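Local coordinates for protein fimbrin (Schizosaccharomyces pombe, PDB 1RT8) that binds and cross-links actin filaments through two actin-binding regions built of calponin-homology domains, serving cell polarity, cytokinesis, mating and spore formation, at residues A[431-436]-A[502-507]; A[177-182]-A[196-201]; A[315-320]-A[349-354]. All coordinates share one frame; numbering follows the deposited sequence.

Interaction 1. Residues A[431-436]-A[502-507]; sequences RSFRDP and LVLHFI
Phe433 drops its ring among Val503, Leu504 and Ile507, three side chains on one flank of helix 500-511. The ring meets all three obliquely, each at different ring atoms. On the Val503 side the touching branch is CG1, 3.7 Å from Phe433 CD2, and the two side chains run at a slant. The Leu504 side chain passes the ring at about a right angle, with its CB 3.7 Å from Phe433 CD1 and its CG and CD1 close to the same part of the ring. Ile507, one turn further along the helix than Val503, takes the outer end: its CG1 lies 3.6 Å from Phe433 CE2, while its CG2 comes to 3.8 Å from Phe433 CZ. The ring gets there because its CG stands anti to the carbonyl carbon (chi1 -69°), on a CB that already aims at the helix. Behind it, a type I turn from Ser432 to Asp435 fixes the loop, closed by Asp435 N bonding to Ser432 O, and Asp435 OD2 uses its anti lone pair to take Arg431 N at 3.0 Å. Met413 and Val414 of helix 410-421 also touch Phe433, so the ring joins its loop to helix 410-421 and helix 500-511, all within the fourth calponin-homology repeat. The chemistry across the two segments is wholly apolar: one aromatic ring buried among aliphatic branches, probably held by close packing and by keeping water out, with the nearby carbonyl Phe433 O buried and given no polar partner in the model.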
loop_
_atom_site.group_PDB
_atom_site.type_symbol
_atom_site.label_atom_id
_atom_site.label_comp_id
_atom_site.label_asym_id
_atom_site.label_seq_id
_atom_site.Cartn_x
_atom_site.Cartn_y
_atom_site.Cartn_z
ATOM N N ARG A 431 -0.774 27.116 -17.057
ATOM C CA ARG A 431 -1.423 27.147 -18.355
ATOM C C ARG A 431 -2.330 25.931 -18.482
ATOM O O ARG A 431 -3.456 26.026 -18.980
ATOM C CB ARG A 431 -0.366 27.135 -19.457
ATOM C CG ARG A 431 -0.931 27.194 -20.855
ATOM C CD ARG A 431 0.181 27.365 -21.883
ATOM N NE ARG A 431 -0.360 27.561 -23.226
ATOM C CZ ARG A 431 -1.185 28.547 -23.562
ATOM N NH1 ARG A 431 -1.572 29.437 -22.657
ATOM N NH2 ARG A 431 -1.631 28.644 -24.808
ATOM N N SER A 432 -1.826 24.793 -18.009
ATOM C CA SER A 432 -2.555 23.532 -18.054
ATOM C C SER A 432 -1.837 22.538 -17.153
ATOM O O SER A 432 -0.759 22.829 -16.650
ATOM C CB SER A 432 -2.557 22.988 -19.479
ATOM O OG SER A 432 -1.261 22.530 -19.816
ATOM N N PHE A 433 -2.413 21.353 -16.979
ATOM C CA PHE A 433 -1.796 20.348 -16.132
ATOM C C PHE A 433 -0.541 19.751 -16.769
ATOM O O PHE A 433 0.017 18.779 -16.266
ATOM C CB PHE A 433 -2.812 19.251 -15.800
ATOM C CG PHE A 433 -3.928 19.715 -14.900
ATOM C CD1 PHE A 433 -5.215 19.216 -15.057
ATOM C CD2 PHE A 433 -3.690 20.650 -13.893
ATOM C CE1 PHE A 433 -6.256 19.644 -14.225
ATOM C CE2 PHE A 433 -4.725 21.080 -13.061
ATOM C CZ PHE A 433 -6.011 20.572 -13.232
ATOM N N ARG A 434 -0.101 20.346 -17.875
ATOM C CA ARG A 434 1.107 19.896 -18.566
ATOM C C ARG A 434 2.180 20.972 -18.453
ATOM O O ARG A 434 3.286 20.817 -18.965
ATOM C CB ARG A 434 0.822 19.643 -20.053
ATOM C CG ARG A 434 -0.122 18.490 -20.322
ATOM C CD ARG A 434 -0.496 18.392 -21.800
ATOM N NE ARG A 434 -1.887 18.778 -22.031
ATOM C CZ ARG A 434 -2.330 20.030 -22.020
ATOM N NH1 ARG A 434 -1.492 21.030 -21.797
ATOM N NH2 ARG A 434 -3.619 20.282 -22.204
ATOM N N ASP A 435 1.842 22.063 -17.777
ATOM C CA ASP A 435 2.757 23.195 -17.619
ATOM C C ASP A 435 4.002 22.846 -16.799
ATOM O O ASP A 435 3.901 22.447 -15.644
ATOM C CB ASP A 435 2.016 24.365 -16.960
ATOM C CG ASP A 435 2.815 25.653 -16.980
ATOM O OD1 ASP A 435 4.041 25.604 -16.748
ATOM O OD2 ASP A 435 2.206 26.722 -17.205
ATOM N N PRO A 436 5.196 23.012 -17.394
ATOM C CA PRO A 436 6.491 22.728 -16.761
ATOM C C PRO A 436 6.687 23.362 -15.382
ATOM O O PRO A 436 7.333 22.774 -14.518
ATOM C CB PRO A 436 7.498 23.262 -17.778
ATOM C CG PRO A 436 6.785 23.040 -19.092
ATOM C CD PRO A 436 5.388 23.516 -18.768
ATOM N N LEU A 502 -1.597 12.296 -13.914
ATOM C CA LEU A 502 -1.439 12.119 -12.485
ATOM C C LEU A 502 -1.636 13.446 -11.772
ATOM O O LEU A 502 -2.144 13.479 -10.652
ATOM C CB LEU A 502 -0.074 11.496 -12.179
ATOM C CG LEU A 502 0.172 10.184 -12.947
ATOM C CD1 LEU A 502 1.464 9.502 -12.472
ATOM C CD2 LEU A 502 -1.007 9.242 -12.745
ATOM N N VAL A 503 -1.260 14.543 -12.423
ATOM C CA VAL A 503 -1.466 15.849 -11.816
ATOM C C VAL A 503 -2.972 16.100 -11.751
ATOM O O VAL A 503 -3.485 16.594 -10.752
ATOM C CB VAL A 503 -0.812 16.991 -12.635
ATOM C CG1 VAL A 503 -1.332 18.353 -12.141
ATOM C CG2 VAL A 503 0.716 16.932 -12.498
ATOM N N LEU A 504 -3.688 15.744 -12.811
ATOM C CA LEU A 504 -5.133 15.968 -12.833
ATOM C C LEU A 504 -5.829 15.138 -11.757
ATOM O O LEU A 504 -6.758 15.621 -11.108
ATOM C CB LEU A 504 -5.703 15.676 -14.233
ATOM C CG LEU A 504 -7.173 16.070 -14.485
ATOM C CD1 LEU A 504 -7.443 16.274 -15.983
ATOM C CD2 LEU A 504 -8.075 15.011 -13.906
ATOM N N HIS A 505 -5.378 13.900 -11.553
ATOM C CA HIS A 505 -5.948 13.031 -10.513
ATOM C C HIS A 505 -5.811 13.704 -9.143
ATOM O O HIS A 505 -6.737 13.700 -8.339
ATOM C CB HIS A 505 -5.222 11.677 -10.498
ATOM C CG HIS A 505 -5.458 10.857 -9.261
ATOM N ND1 HIS A 505 -4.523 10.743 -8.253
ATOM C CD2 HIS A 505 -6.514 10.099 -8.878
ATOM C CE1 HIS A 505 -4.991 9.950 -7.304
ATOM N NE2 HIS A 505 -6.199 9.547 -7.659
ATOM N N PHE A 506 -4.646 14.285 -8.892
ATOM C CA PHE A 506 -4.373 14.966 -7.628
ATOM C C PHE A 506 -5.331 16.155 -7.436
ATOM O O PHE A 506 -5.968 16.290 -6.394
ATOM C CB PHE A 506 -2.921 15.455 -7.627
ATOM C CG PHE A 506 -2.548 16.268 -6.418
ATOM C CD1 PHE A 506 -2.288 15.652 -5.202
ATOM C CD2 PHE A 506 -2.460 17.653 -6.501
ATOM C CE1 PHE A 506 -1.941 16.403 -4.079
ATOM C CE2 PHE A 506 -2.114 18.416 -5.384
ATOM C CZ PHE A 506 -1.855 17.788 -4.169
ATOM N N ILE A 507 -5.424 17.011 -8.451
ATOM C CA ILE A 507 -6.297 18.175 -8.386
ATOM C C ILE A 507 -7.748 17.742 -8.202
ATOM O O ILE A 507 -8.497 18.330 -7.415
ATOM C CB ILE A 507 -6.171 19.033 -9.660
ATOM C CG1 ILE A 507 -4.759 19.608 -9.753
ATOM C CG2 ILE A 507 -7.189 20.168 -9.640
ATOM C CD1 ILE A 507 -4.361 20.455 -8.553
#

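Interaction 2. Residues A[177-182]-A[196-201]; sequences ANWPRT and YTVLLN
Val198 sets CG2 over the Trp179 ring and CG1 against Ala177, with CG1 also near the base of the indole, and these touches make the tight half of the contact. Its CG2 stands over the centre of the indole in a CH-pi contact, 3.6 Å from the centroid of the Trp179 six-membered ring and only 17° off the ring normal. CG1, anti to the backbone N (chi1 176°), is thereby directed at Ala177 CB, 3.6 Å away. Leu174 of helix 162-176 also touches Val198. The backbone that presents Ala177 and Trp179 is the end of that helix: a Schellman motif, with Asn178 as the C-prime residue at positive phi and Trp179 N bonded back to Leu174 O. In the second calponin-homology domain this turn carries the chain out of helix 162-176, and its apolar side lies against helix 194-203. The other side is looser. The CB of Asn178 points away from helix 194-203, and the residue is exposed, as is Pro180, whose CD sits 3.5 Å above the indole plane of Trp179, offset toward the rim, on the face opposite Val198. The indole is anchored at its polar end as well, since Trp179 NE1 is hydrogen-bonded to Asn195 OD1. Farther along the loop, partly exposed Arg181 turns its guanidinium to acids near the start of helix 194-203, with NH1 in salt bridges to Asp192 OD2 and Glu194 OE1.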
loop_
_atom_site.group_PDB
_atom_site.type_symbol
_atom_site.label_atom_id
_atom_site.label_comp_id
_atom_site.label_asym_id
_atom_site.label_seq_id
_atom_site.Cartn_x
_atom_site.Cartn_y
_atom_site.Cartn_z
ATOM N N ALA A 177 17.967 -28.536 0.240
ATOM C CA ALA A 177 18.321 -29.363 1.387
ATOM C C ALA A 177 17.806 -30.792 1.202
ATOM O O ALA A 177 17.866 -31.608 2.123
ATOM C CB ALA A 177 17.743 -28.756 2.662
ATOM N N ASN A 178 17.298 -31.085 0.008
ATOM C CA ASN A 178 16.769 -32.410 -0.295
ATOM C C ASN A 178 15.790 -32.859 0.790
ATOM O O ASN A 178 15.866 -33.985 1.284
ATOM C CB ASN A 178 17.918 -33.414 -0.410
ATOM C CG ASN A 178 18.859 -33.098 -1.562
ATOM O OD1 ASN A 178 18.443 -33.050 -2.719
ATOM N ND2 ASN A 178 20.133 -32.882 -1.249
ATOM N N TRP A 179 14.872 -31.967 1.151
ATOM C CA TRP A 179 13.866 -32.235 2.169
ATOM C C TRP A 179 12.543 -32.521 1.438
ATOM O O TRP A 179 12.112 -31.746 0.591
ATOM C CB TRP A 179 13.764 -31.006 3.084
ATOM C CG TRP A 179 12.938 -31.180 4.324
ATOM C CD1 TRP A 179 11.801 -30.494 4.649
ATOM C CD2 TRP A 179 13.167 -32.107 5.399
ATOM N NE1 TRP A 179 11.307 -30.936 5.852
ATOM C CE2 TRP A 179 12.123 -31.927 6.334
ATOM C CE3 TRP A 179 14.149 -33.076 5.659
ATOM C CZ2 TRP A 179 12.032 -32.680 7.510
ATOM C CZ3 TRP A 179 14.054 -33.830 6.835
ATOM C CH2 TRP A 179 13.003 -33.624 7.740
ATOM N N PRO A 180 11.890 -33.648 1.751
ATOM C CA PRO A 180 10.624 -34.047 1.121
ATOM C C PRO A 180 9.423 -33.141 1.400
ATOM O O PRO A 180 8.377 -33.278 0.760
ATOM C CB PRO A 180 10.393 -35.458 1.663
ATOM C CG PRO A 180 11.771 -35.919 2.066
ATOM C CD PRO A 180 12.348 -34.685 2.687
ATOM N N ARG A 181 9.558 -32.231 2.357
ATOM C CA ARG A 181 8.453 -31.342 2.679
ATOM C C ARG A 181 8.513 -30.027 1.931
ATOM O O ARG A 181 9.581 -29.524 1.605
ATOM C CB ARG A 181 8.393 -31.080 4.184
ATOM C CG ARG A 181 8.023 -32.317 4.965
ATOM C CD ARG A 181 7.811 -32.032 6.420
ATOM N NE ARG A 181 6.674 -31.147 6.662
ATOM C CZ ARG A 181 6.274 -30.791 7.876
ATOM N NH1 ARG A 181 6.924 -31.253 8.940
ATOM N NH2 ARG A 181 5.244 -29.969 8.028
ATOM N N THR A 182 7.344 -29.476 1.654
ATOM C CA THR A 182 7.273 -28.219 0.948
ATOM C C THR A 182 6.383 -27.300 1.770
ATOM O O THR A 182 5.590 -27.769 2.591
ATOM C CB THR A 182 6.703 -28.442 -0.470
ATOM O OG1 THR A 182 7.282 -27.489 -1.366
ATOM C CG2 THR A 182 5.181 -28.318 -0.471
ATOM N N TYR A 196 11.356 -25.220 9.528
ATOM C CA TYR A 196 12.185 -24.117 9.998
ATOM C C TYR A 196 13.589 -24.644 10.306
ATOM O O TYR A 196 14.590 -24.034 9.916
ATOM C CB TYR A 196 11.580 -23.500 11.263
ATOM C CG TYR A 196 10.448 -22.508 11.025
ATOM C CD1 TYR A 196 9.476 -22.301 12.006
ATOM C CD2 TYR A 196 10.373 -21.756 9.853
ATOM C CE1 TYR A 196 8.458 -21.377 11.835
ATOM C CE2 TYR A 196 9.344 -20.808 9.664
ATOM C CZ TYR A 196 8.393 -20.630 10.665
ATOM O OH TYR A 196 7.372 -19.713 10.523
ATOM N N THR A 197 13.658 -25.780 11.000
ATOM C CA THR A 197 14.943 -26.392 11.349
ATOM C C THR A 197 15.779 -26.703 10.105
ATOM O O THR A 197 16.972 -26.424 10.070
ATOM C CB THR A 197 14.742 -27.693 12.148
ATOM O OG1 THR A 197 14.145 -27.389 13.414
ATOM C CG2 THR A 197 16.074 -28.393 12.382
ATOM N N VAL A 198 15.159 -27.292 9.087
ATOM C CA VAL A 198 15.876 -27.615 7.859
ATOM C C VAL A 198 16.305 -26.318 7.169
ATOM O O VAL A 198 17.429 -26.210 6.676
ATOM C CB VAL A 198 14.995 -28.459 6.905
ATOM C CG1 VAL A 198 15.717 -28.699 5.598
ATOM C CG2 VAL A 198 14.663 -29.800 7.558
ATOM N N LEU A 199 15.411 -25.329 7.150
ATOM C CA LEU A 199 15.719 -24.037 6.535
ATOM C C LEU A 199 16.940 -23.404 7.207
ATOM O O LEU A 199 17.900 -23.026 6.540
ATOM C CB LEU A 199 14.516 -23.082 6.646
ATOM C CG LEU A 199 14.775 -21.618 6.247
ATOM C CD1 LEU A 199 15.235 -21.545 4.797
ATOM C CD2 LEU A 199 13.506 -20.788 6.456
ATOM N N LEU A 200 16.901 -23.293 8.530
ATOM C CA LEU A 200 18.013 -22.705 9.267
ATOM C C LEU A 200 19.324 -23.480 9.064
ATOM O O LEU A 200 20.402 -22.889 8.975
ATOM C CB LEU A 200 17.672 -22.637 10.755
ATOM C CG LEU A 200 16.525 -21.695 11.123
ATOM C CD1 LEU A 200 16.426 -21.586 12.641
ATOM C CD2 LEU A 200 16.770 -20.321 10.515
ATOM N N ASN A 201 19.225 -24.803 8.993
ATOM C CA ASN A 201 20.407 -25.634 8.790
ATOM C C ASN A 201 20.923 -25.471 7.364
ATOM O O ASN A 201 22.117 -25.596 7.101
ATOM C CB ASN A 201 20.071 -27.105 9.065
ATOM C CG ASN A 201 21.175 -28.046 8.624
ATOM O OD1 ASN A 201 21.118 -28.624 7.536
ATOM N ND2 ASN A 201 22.198 -28.190 9.461
#

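Interaction 3. Residues A[315-320]-A[349-354]; sequences ILLQAY and VENCNY. With SO4 (sulfate ion), chain D.
Tyr354 meets Leu317 with the CD2 corner of its ring, 4.0 Å from Leu317 CD2; the methyl approaches obliquely, and the two side chains cross at about a right angle. This is helix-on-helix packing in the third calponin-homology domain, where helix 314-323 lies beside helix 345-361, with Leu317 reaching across. With CG anti to the backbone N (chi1 -175°), the tyrosine ring is carried to Leu317. At the far end of the ring, Tyr354 OH is hydrogen-bonded to the backbone N of Asn329. A second flat group, the Asn351 amide, is tied down by ND2, which bonds to both Asn334 O and Asp312 O, each in the loops around. The two methyls of Leu317 divide the work: CD2 takes the tyrosine, while CD1 comes to 3.9 Å from the backbone oxygen Asn351 O and lies 4.3 Å from Asn351 CB. Trp330, Ala355 and Leu358 touch Leu317 too.

The third flat group, the amide of Asn353, belongs to a different flank, where a sulfate ion, probably from the crystallisation liquor, is bound. Asn353 ND2 donates to sulfate O3 at 3.2 Å, with a rather bent N-H...O angle of 142°, and Ala372 N gives the ion another bond. A leucine in place of Asn353 has no N-H to offer, and sulfate O3 would probably lose this mate, with the ion likely to be held less firmly although Ala372 N still donates to it. One turn earlier, Val349 CG1 lies 3.9 Å from sulfate O3.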
loop_
_atom_site.group_PDB
_atom_site.type_symbol
_atom_site.label_atom_id
_atom_site.label_comp_id
_atom_site.label_asym_id
_atom_site.label_seq_id
_atom_site.Cartn_x
_atom_site.Cartn_y
_atom_site.Cartn_z
ATOM N N ILE A 315 -11.219 -8.018 -14.275
ATOM C CA ILE A 315 -10.897 -6.921 -13.372
ATOM C C ILE A 315 -11.629 -5.656 -13.797
ATOM O O ILE A 315 -12.240 -4.982 -12.972
ATOM C CB ILE A 315 -9.374 -6.642 -13.356
ATOM C CG1 ILE A 315 -8.636 -7.835 -12.746
ATOM C CG2 ILE A 315 -9.075 -5.342 -12.601
ATOM C CD1 ILE A 315 -9.010 -8.153 -11.325
ATOM N N LEU A 316 -11.570 -5.336 -15.087
ATOM C CA LEU A 316 -12.242 -4.148 -15.603
ATOM C C LEU A 316 -13.756 -4.214 -15.378
ATOM O O LEU A 316 -14.380 -3.231 -14.960
ATOM C CB LEU A 316 -11.936 -3.974 -17.099
ATOM C CG LEU A 316 -10.497 -3.520 -17.420
ATOM C CD1 LEU A 316 -10.213 -3.626 -18.906
ATOM C CD2 LEU A 316 -10.313 -2.089 -16.958
ATOM N N LEU A 317 -14.342 -5.376 -15.653
ATOM C CA LEU A 317 -15.772 -5.550 -15.481
ATOM C C LEU A 317 -16.170 -5.365 -14.019
ATOM O O LEU A 317 -17.208 -4.773 -13.729
ATOM C CB LEU A 317 -16.202 -6.918 -16.013
ATOM C CG LEU A 317 -16.090 -7.007 -17.543
ATOM C CD1 LEU A 317 -16.391 -8.417 -18.027
ATOM C CD2 LEU A 317 -17.039 -6.007 -18.182
ATOM N N GLN A 318 -15.348 -5.852 -13.099
ATOM C CA GLN A 318 -15.648 -5.683 -11.680
ATOM C C GLN A 318 -15.635 -4.201 -11.318
ATOM O O GLN A 318 -16.505 -3.731 -10.589
ATOM C CB GLN A 318 -14.635 -6.415 -10.811
ATOM C CG GLN A 318 -14.770 -7.924 -10.825
ATOM C CD GLN A 318 -13.648 -8.588 -10.055
ATOM O OE1 GLN A 318 -13.459 -8.336 -8.864
ATOM N NE2 GLN A 318 -12.889 -9.436 -10.735
ATOM N N ALA A 319 -14.644 -3.476 -11.837
ATOM C CA ALA A 319 -14.503 -2.048 -11.579
ATOM C C ALA A 319 -15.774 -1.308 -11.979
ATOM O O ALA A 319 -16.290 -0.498 -11.200
ATOM C CB ALA A 319 -13.296 -1.482 -12.345
ATOM N N TYR A 320 -16.279 -1.588 -13.184
ATOM C CA TYR A 320 -17.507 -0.946 -13.662
ATOM C C TYR A 320 -18.638 -1.120 -12.662
ATOM O O TYR A 320 -19.377 -0.183 -12.399
ATOM C CB TYR A 320 -17.982 -1.530 -14.999
ATOM C CG TYR A 320 -17.302 -0.969 -16.227
ATOM C CD1 TYR A 320 -16.416 -1.755 -16.971
ATOM C CD2 TYR A 320 -17.525 0.353 -16.640
ATOM C CE1 TYR A 320 -15.767 -1.243 -18.092
ATOM C CE2 TYR A 320 -16.870 0.873 -17.772
ATOM C CZ TYR A 320 -15.994 0.062 -18.485
ATOM O OH TYR A 320 -15.333 0.536 -19.584
ATOM N N VAL A 349 -11.458 -11.974 -25.167
ATOM C CA VAL A 349 -11.793 -10.917 -26.113
ATOM C C VAL A 349 -13.260 -10.532 -25.979
ATOM O O VAL A 349 -13.603 -9.357 -26.090
ATOM C CB VAL A 349 -11.503 -11.339 -27.575
ATOM C CG1 VAL A 349 -12.166 -10.362 -28.553
ATOM C CG2 VAL A 349 -9.994 -11.351 -27.810
ATOM N N GLU A 350 -14.126 -11.515 -25.743
ATOM C CA GLU A 350 -15.539 -11.217 -25.563
ATOM C C GLU A 350 -15.675 -10.368 -24.299
ATOM O O GLU A 350 -16.361 -9.346 -24.298
ATOM C CB GLU A 350 -16.351 -12.512 -25.437
ATOM C CG GLU A 350 -16.381 -13.309 -26.739
ATOM C CD GLU A 350 -17.140 -14.617 -26.632
ATOM O OE1 GLU A 350 -17.410 -15.062 -25.493
ATOM O OE2 GLU A 350 -17.448 -15.207 -27.697
ATOM N N ASN A 351 -15.004 -10.789 -23.229
ATOM C CA ASN A 351 -15.046 -10.053 -21.972
ATOM C C ASN A 351 -14.533 -8.632 -22.161
ATOM O O ASN A 351 -15.116 -7.687 -21.649
ATOM C CB ASN A 351 -14.206 -10.756 -20.898
ATOM C CG ASN A 351 -14.926 -11.937 -20.271
ATOM O OD1 ASN A 351 -16.094 -12.203 -20.575
ATOM N ND2 ASN A 351 -14.235 -12.645 -19.376
ATOM N N CYS A 352 -13.442 -8.480 -22.906
ATOM C CA CYS A 352 -12.886 -7.155 -23.121
ATOM C C CYS A 352 -13.726 -6.307 -24.077
ATOM O O CYS A 352 -13.814 -5.092 -23.909
ATOM C CB CYS A 352 -11.437 -7.263 -23.606
ATOM S SG CYS A 352 -10.302 -7.862 -22.314
ATOM N N ASN A 353 -14.345 -6.935 -25.076
ATOM C CA ASN A 353 -15.199 -6.186 -26.008
ATOM C C ASN A 353 -16.371 -5.599 -25.219
ATOM O O ASN A 353 -16.810 -4.479 -25.468
ATOM C CB ASN A 353 -15.750 -7.091 -27.117
ATOM C CG ASN A 353 -14.700 -7.461 -28.154
ATOM O OD1 ASN A 353 -13.673 -6.799 -28.282
ATOM N ND2 ASN A 353 -14.971 -8.509 -28.912
ATOM N N TYR A 354 -16.864 -6.373 -24.261
ATOM C CA TYR A 354 -17.975 -5.956 -23.416
ATOM C C TYR A 354 -17.528 -4.796 -22.519
ATOM O O TYR A 354 -18.236 -3.802 -22.371
ATOM C CB TYR A 354 -18.445 -7.159 -22.586
ATOM C CG TYR A 354 -19.680 -6.936 -21.732
ATOM C CD1 TYR A 354 -20.680 -6.037 -22.115
ATOM C CD2 TYR A 354 -19.860 -7.649 -20.552
ATOM C CE1 TYR A 354 -21.834 -5.855 -21.328
ATOM C CE2 TYR A 354 -20.997 -7.479 -19.768
ATOM C CZ TYR A 354 -21.979 -6.579 -20.159
ATOM O OH TYR A 354 -23.091 -6.401 -19.357
HETATM S S SO4 D . -12.590 -6.829 -31.475
HETATM O O1 SO4 D . -11.621 -6.705 -30.174
HETATM O O2 SO4 D . -11.720 -6.610 -32.614
HETATM O O3 SO4 D . -13.168 -8.003 -31.498
HETATM O O4 SO4 D . -13.470 -5.693 -31.326
#

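How the interactions relate
The three contacts follow one another along the chain, each in its own calponin-homology domain: interaction 2 in the second, interaction 3 in the third, interaction 1 in the fourth. Interactions 3 and 1 share the second actin-binding region; their centres are about 29 Å apart and their nearest atoms about 14 Å. Helix 379-397 spans this gap, touching Leu316 and Tyr320 at one contact and Leu504 at the other. Interaction 2 belongs to the first actin-binding region, with its centre about 53 Å from that of interaction 1, across the chain's centre, and about 44 Å from that of interaction 3. Interactions 1 and 2 both seat a loop aromatic on a helix; the sulfate belongs to interaction 3.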